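Local atomic coordinates of enolase (alpha proteobacterium BAL199, PDB entry 3UGV), a protein that belongs to the mandelate racemase/muconate lactonizing branch of the enolase superfamily and probably catalyses a magnesium-dependent reaction on a carboxylate substrate. Residues Q287-G292 and G318-P323; S308-A313 and I322-H327. All coordinates share one frame; numbering follows the deposited sequence.

Contacts 1 and 2 follow one principle of the modified TIM barrel, (beta/alpha)7beta: an outer helix packs both on a neighbouring helix and on the extended segment that follows it. In contact 1 the last turn of helix 306-320 and the residues after it meet the end of helix 282-290; in contact 2 an earlier turn faces the continuation of that chain, 322-327. They share Ile322 and Pro323, their centres about 11 Å apart. Contact 1 is partly buried, beside other subunits, its Ile322 side chain about 11 Å from a bound magnesium ion; contact 2 is buried, with that of Ser325 about 10 Å away. His327 touches Glu277, which with Asp225 and Glu251 binds magnesium.

Contact 1 of 2, residues Q287-G292 and G318-P323; sequences QALQAG and GAWGIP
Leu289 and Trp320 each carry CG opposite the carbonyl carbon and beside the backbone N (chi1 -59° and -85°), and from these settings the leucine and the indole overlap along their lengths, running antiparallel. Leu289 lies lengthwise on one face of the indole. Its CB sits 3.7 Å above the ring plane, and CD1 comes down over the five-membered ring, 3.7 Å from the centroid and 19° off the normal, a CH-pi contact. Both methyls, CD1 and CD2, lie 4.1 Å from Ile322 CG1, so that one leucine spans both residues flanking Gly321. That glycine, with positive phi, is the C-prime residue of a Schellman motif ending helix 306-320; Gly292 plays a like part after helix 282-290. Farther along the indole, CZ2 approaches Gln290 N obliquely at 4.0 Å. Trp320 also meets the ring of His286 of a second subunit, and Gln290 NE2 is hydrogen-bonded to Asp260 of a fourth, which places the contact at subunit interfaces. With an alanine in place of Trp320, the Leu289 CD1 methyl would probably lose the aromatic face it rests on, and His286 of the neighbouring subunit its ring partner. No hydrogen bond crosses between 287-292 and 318-323: the two helix ends are joined here by dispersion and CH-pi attraction, fitted by shape.

Contact 2 of 2, residues S308-A313 and I322-H327; sequences SGWMRA and IPMSTH
Met324 lies over the indole of Trp310 in a Met-aromatic contact, formed where an outer helix of the enolase-superfamily barrel, 306-320, packs against the extended segment that follows it. These two residues bury the most surface here, the indole and the thioether chain reaching out from facing backbones. CG of Trp310 is anti to the backbone N (chi1 174°), which swings the ring out from the helix, across to Met324. Met324 is extended throughout, so its thioether reaches across one face of the six-membered ring: SD stands 4.4 Å from the centroid, 24° off the normal, and Met324 CG is 3.7 Å from Trp310 CH2. Backbone hydrogen bonds to Val297 and Trp345 hold Ser325 and Thr326 in the barrel wall, while Trp310 NE1 is hydrogen-bonded to Thr340 OG1, a tether that should restrict rotation of the indole. Phe301 stacks on Trp310 as well. At the far end of the indole, the methyl CG2 of Thr326 touches CH2 of Trp310 obliquely at 3.6 Å, and the carbonyl O of Ser325 lies at the ring edge, near its plane, 3.2 Å from that same CH2 carbon.

Contact 1 of 2, residues Q287-G292 and G318-P323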
loop_
_atom_site.group_PDB
_atom_site.type_symbol
_atom_site.label_atom_id
_atom_site.label_comp_id
_atom_site.label_asym_id
_atom_site.label_seq_id
_atom_site.Cartn_x
_atom_site.Cartn_y
_atom_site.Cartn_z
ATOM N N GLN F 287 -12.226 11.285 -4.015
ATOM C CA GLN F 287 -11.399 11.105 -2.821
ATOM C C GLN F 287 -12.006 10.100 -1.842
ATOM O O GLN F 287 -11.295 9.287 -1.260
ATOM C CB GLN F 287 -11.170 12.447 -2.135
ATOM C CG GLN F 287 -10.352 13.432 -2.990
ATOM C CD GLN F 287 -10.217 14.789 -2.324
ATOM O OE1 GLN F 287 -10.948 15.102 -1.367
ATOM N NE2 GLN F 287 -9.270 15.599 -2.808
ATOM N N ALA F 288 -13.329 10.153 -1.687
ATOM C CA ALA F 288 -14.040 9.204 -0.860
ATOM C C ALA F 288 -13.855 7.778 -1.358
ATOM O O ALA F 288 -13.702 6.857 -0.555
ATOM C CB ALA F 288 -15.509 9.548 -0.803
ATOM N N LEU F 289 -13.880 7.601 -2.679
ATOM C CA LEU F 289 -13.739 6.268 -3.283
ATOM C C LEU F 289 -12.306 5.747 -3.128
ATOM O O LEU F 289 -12.094 4.591 -2.762
ATOM C CB LEU F 289 -14.181 6.266 -4.761
ATOM C CG LEU F 289 -15.639 6.696 -4.994
ATOM C CD1 LEU F 289 -16.041 6.659 -6.460
ATOM C CD2 LEU F 289 -16.586 5.840 -4.181
ATOM N N GLN F 290 -11.322 6.607 -3.370
ATOM C CA GLN F 290 -9.933 6.232 -3.113
ATOM C C GLN F 290 -9.731 5.820 -1.670
ATOM O O GLN F 290 -8.912 4.949 -1.384
ATOM C CB GLN F 290 -8.981 7.378 -3.415
ATOM C CG GLN F 290 -8.835 7.708 -4.882
ATOM C CD GLN F 290 -7.946 8.922 -5.070
ATOM O OE1 GLN F 290 -8.149 9.955 -4.421
ATOM N NE2 GLN F 290 -6.938 8.801 -5.936
ATOM N N ALA F 291 -10.465 6.456 -0.759
ATOM C CA ALA F 291 -10.338 6.137 0.663
ATOM C C ALA F 291 -11.069 4.841 1.008
ATOM O O ALA F 291 -10.981 4.359 2.125
ATOM C CB ALA F 291 -10.860 7.280 1.504
ATOM N N GLY F 292 -11.797 4.283 0.045
ATOM C CA GLY F 292 -12.621 3.116 0.309
ATOM C C GLY F 292 -13.682 3.399 1.364
ATOM O O GLY F 292 -13.910 2.573 2.257
ATOM N N GLY F 318 -19.352 5.784 -12.666
ATOM C CA GLY F 318 -19.341 4.791 -13.724
ATOM C C GLY F 318 -18.012 4.062 -13.815
ATOM O O GLY F 318 -17.975 2.837 -13.889
ATOM N N ALA F 319 -16.911 4.812 -13.816
ATOM C CA ALA F 319 -15.588 4.204 -13.945
ATOM C C ALA F 319 -15.315 3.200 -12.812
ATOM O O ALA F 319 -14.796 2.108 -13.038
ATOM C CB ALA F 319 -14.525 5.276 -13.983
ATOM N N TRP F 320 -15.679 3.583 -11.594
ATOM C CA TRP F 320 -15.529 2.733 -10.427
ATOM C C TRP F 320 -16.562 1.610 -10.399
ATOM O O TRP F 320 -16.367 0.589 -9.741
ATOM C CB TRP F 320 -15.678 3.572 -9.145
ATOM C CG TRP F 320 -14.427 4.260 -8.686
ATOM C CD1 TRP F 320 -13.975 5.504 -9.061
ATOM C CD2 TRP F 320 -13.470 3.757 -7.745
ATOM N NE1 TRP F 320 -12.789 5.789 -8.427
ATOM C CE2 TRP F 320 -12.459 4.739 -7.608
ATOM C CE3 TRP F 320 -13.361 2.564 -7.013
ATOM C CZ2 TRP F 320 -11.359 4.570 -6.766
ATOM C CZ3 TRP F 320 -12.271 2.398 -6.174
ATOM C CH2 TRP F 320 -11.282 3.398 -6.059
ATOM N N GLY F 321 -17.691 1.808 -11.067
ATOM C CA GLY F 321 -18.752 0.824 -10.998
ATOM C C GLY F 321 -19.640 0.942 -9.766
ATOM O O GLY F 321 -20.338 0.001 -9.417
ATOM N N ILE F 322 -19.631 2.103 -9.116
ATOM C CA ILE F 322 -20.385 2.304 -7.880
ATOM C C ILE F 322 -21.818 2.694 -8.202
ATOM O O ILE F 322 -22.036 3.632 -8.956
ATOM C CB ILE F 322 -19.784 3.447 -7.022
ATOM C CG1 ILE F 322 -18.297 3.222 -6.779
ATOM C CG2 ILE F 322 -20.479 3.519 -5.685
ATOM C CD1 ILE F 322 -18.004 2.112 -5.793
ATOM N N PRO F 323 -22.806 1.982 -7.634
ATOM C CA PRO F 323 -24.185 2.385 -7.948
ATOM C C PRO F 323 -24.504 3.752 -7.351
ATOM O O PRO F 323 -24.141 4.049 -6.219
ATOM C CB PRO F 323 -25.032 1.289 -7.309
ATOM C CG PRO F 323 -24.096 0.122 -7.166
ATOM C CD PRO F 323 -22.752 0.712 -6.898
#

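Contact 2 of 2, residues S308-A313 and I322-H327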
loop_
_atom_site.group_PDB
_atom_site.type_symbol
_atom_site.label_atom_id
_atom_site.label_comp_id
_atom_site.label_asym_id
_atom_site.label_seq_id
_atom_site.Cartn_x
_atom_site.Cartn_y
_atom_site.Cartn_z
ATOM N N SER F 308 -24.325 19.943 -13.893
ATOM C CA SER F 308 -22.930 19.833 -14.337
ATOM C C SER F 308 -22.115 18.906 -13.460
ATOM O O SER F 308 -21.467 17.982 -13.960
ATOM C CB SER F 308 -22.253 21.208 -14.353
ATOM O OG SER F 308 -22.834 22.036 -15.334
ATOM N N GLY F 309 -22.139 19.166 -12.150
ATOM C CA GLY F 309 -21.450 18.315 -11.190
ATOM C C GLY F 309 -21.949 16.882 -11.157
ATOM O O GLY F 309 -21.151 15.956 -11.017
ATOM N N TRP F 310 -23.261 16.682 -11.293
ATOM C CA TRP F 310 -23.793 15.323 -11.295
ATOM C C TRP F 310 -23.228 14.510 -12.452
ATOM O O TRP F 310 -22.838 13.353 -12.274
ATOM C CB TRP F 310 -25.319 15.312 -11.363
ATOM C CG TRP F 310 -25.852 13.905 -11.501
ATOM C CD1 TRP F 310 -25.924 13.172 -12.641
ATOM C CD2 TRP F 310 -26.339 13.058 -10.449
ATOM N NE1 TRP F 310 -26.437 11.932 -12.374
ATOM C CE2 TRP F 310 -26.701 11.837 -11.035
ATOM C CE3 TRP F 310 -26.513 13.224 -9.071
ATOM C CZ2 TRP F 310 -27.233 10.778 -10.293
ATOM C CZ3 TRP F 310 -27.031 12.174 -8.334
ATOM C CH2 TRP F 310 -27.388 10.969 -8.947
ATOM N N MET F 311 -23.183 15.108 -13.641
ATOM C CA MET F 311 -22.749 14.362 -14.823
ATOM C C MET F 311 -21.285 13.967 -14.701
ATOM O O MET F 311 -20.892 12.879 -15.112
ATOM C CB MET F 311 -22.993 15.149 -16.125
ATOM C CG MET F 311 -24.478 15.449 -16.449
ATOM S SD MET F 311 -25.607 14.044 -16.339
ATOM C CE MET F 311 -24.887 12.913 -17.516
ATOM N N ARG F 312 -20.479 14.856 -14.134
ATOM C CA ARG F 312 -19.072 14.553 -13.904
ATOM C C ARG F 312 -18.913 13.431 -12.884
ATOM O O ARG F 312 -18.071 12.545 -13.043
ATOM C CB ARG F 312 -18.323 15.811 -13.471
ATOM C CG ARG F 312 -18.155 16.779 -14.633
ATOM C CD ARG F 312 -17.616 18.123 -14.215
ATOM N NE ARG F 312 -17.884 19.126 -15.238
ATOM C CZ ARG F 312 -17.317 20.326 -15.292
ATOM N NH1 ARG F 312 -16.418 20.687 -14.384
ATOM N NH2 ARG F 312 -17.649 21.164 -16.262
ATOM N N ALA F 313 -19.753 13.470 -11.853
ATOM C CA ALA F 313 -19.715 12.489 -10.789
ATOM C C ALA F 313 -20.228 11.161 -11.307
ATOM O O ALA F 313 -19.739 10.110 -10.900
ATOM C CB ALA F 313 -20.540 12.960 -9.587
ATOM N N ILE F 322 -19.631 2.103 -9.116
ATOM C CA ILE F 322 -20.385 2.304 -7.880
ATOM C C ILE F 322 -21.818 2.694 -8.202
ATOM O O ILE F 322 -22.036 3.632 -8.956
ATOM C CB ILE F 322 -19.784 3.447 -7.022
ATOM C CG1 ILE F 322 -18.297 3.222 -6.779
ATOM C CG2 ILE F 322 -20.479 3.519 -5.685
ATOM C CD1 ILE F 322 -18.004 2.112 -5.793
ATOM N N PRO F 323 -22.806 1.982 -7.634
ATOM C CA PRO F 323 -24.185 2.385 -7.948
ATOM C C PRO F 323 -24.504 3.752 -7.351
ATOM O O PRO F 323 -24.141 4.049 -6.219
ATOM C CB PRO F 323 -25.032 1.289 -7.309
ATOM C CG PRO F 323 -24.096 0.122 -7.166
ATOM C CD PRO F 323 -22.752 0.712 -6.898
ATOM N N MET F 324 -25.180 4.583 -8.130
ATOM C CA MET F 324 -25.360 5.981 -7.788
ATOM C C MET F 324 -26.850 6.273 -7.672
ATOM O O MET F 324 -27.623 5.933 -8.569
ATOM C CB MET F 324 -24.706 6.831 -8.879
ATOM C CG MET F 324 -24.762 8.323 -8.695
ATOM S SD MET F 324 -23.568 9.055 -9.831
ATOM C CE MET F 324 -23.972 10.792 -9.743
ATOM N N SER F 325 -27.247 6.876 -6.554
ATOM C CA SER F 325 -28.643 7.240 -6.303
ATOM C C SER F 325 -28.715 8.746 -6.132
ATOM O O SER F 325 -27.686 9.415 -6.149
ATOM C CB SER F 325 -29.177 6.535 -5.045
ATOM O OG SER F 325 -29.295 5.128 -5.235
ATOM N N THR F 326 -29.915 9.289 -5.967
ATOM C CA THR F 326 -30.061 10.733 -5.821
ATOM C C THR F 326 -30.374 11.149 -4.397
ATOM O O THR F 326 -30.698 10.330 -3.551
ATOM C CB THR F 326 -31.181 11.310 -6.713
ATOM O OG1 THR F 326 -32.439 10.718 -6.347
ATOM C CG2 THR F 326 -30.893 11.049 -8.184
ATOM N N HIS F 327 -30.272 12.443 -4.147
ATOM C CA HIS F 327 -30.728 13.002 -2.893
ATOM C C HIS F 327 -31.452 14.313 -3.141
ATOM O O HIS F 327 -30.884 15.242 -3.716
ATOM C CB HIS F 327 -29.571 13.248 -1.951
ATOM C CG HIS F 327 -29.990 13.850 -0.653
ATOM N ND1 HIS F 327 -29.747 15.168 -0.329
ATOM C CD2 HIS F 327 -30.651 13.316 0.402
ATOM C CE1 HIS F 327 -30.223 15.415 0.877
ATOM N NE2 HIS F 327 -30.787 14.312 1.339
#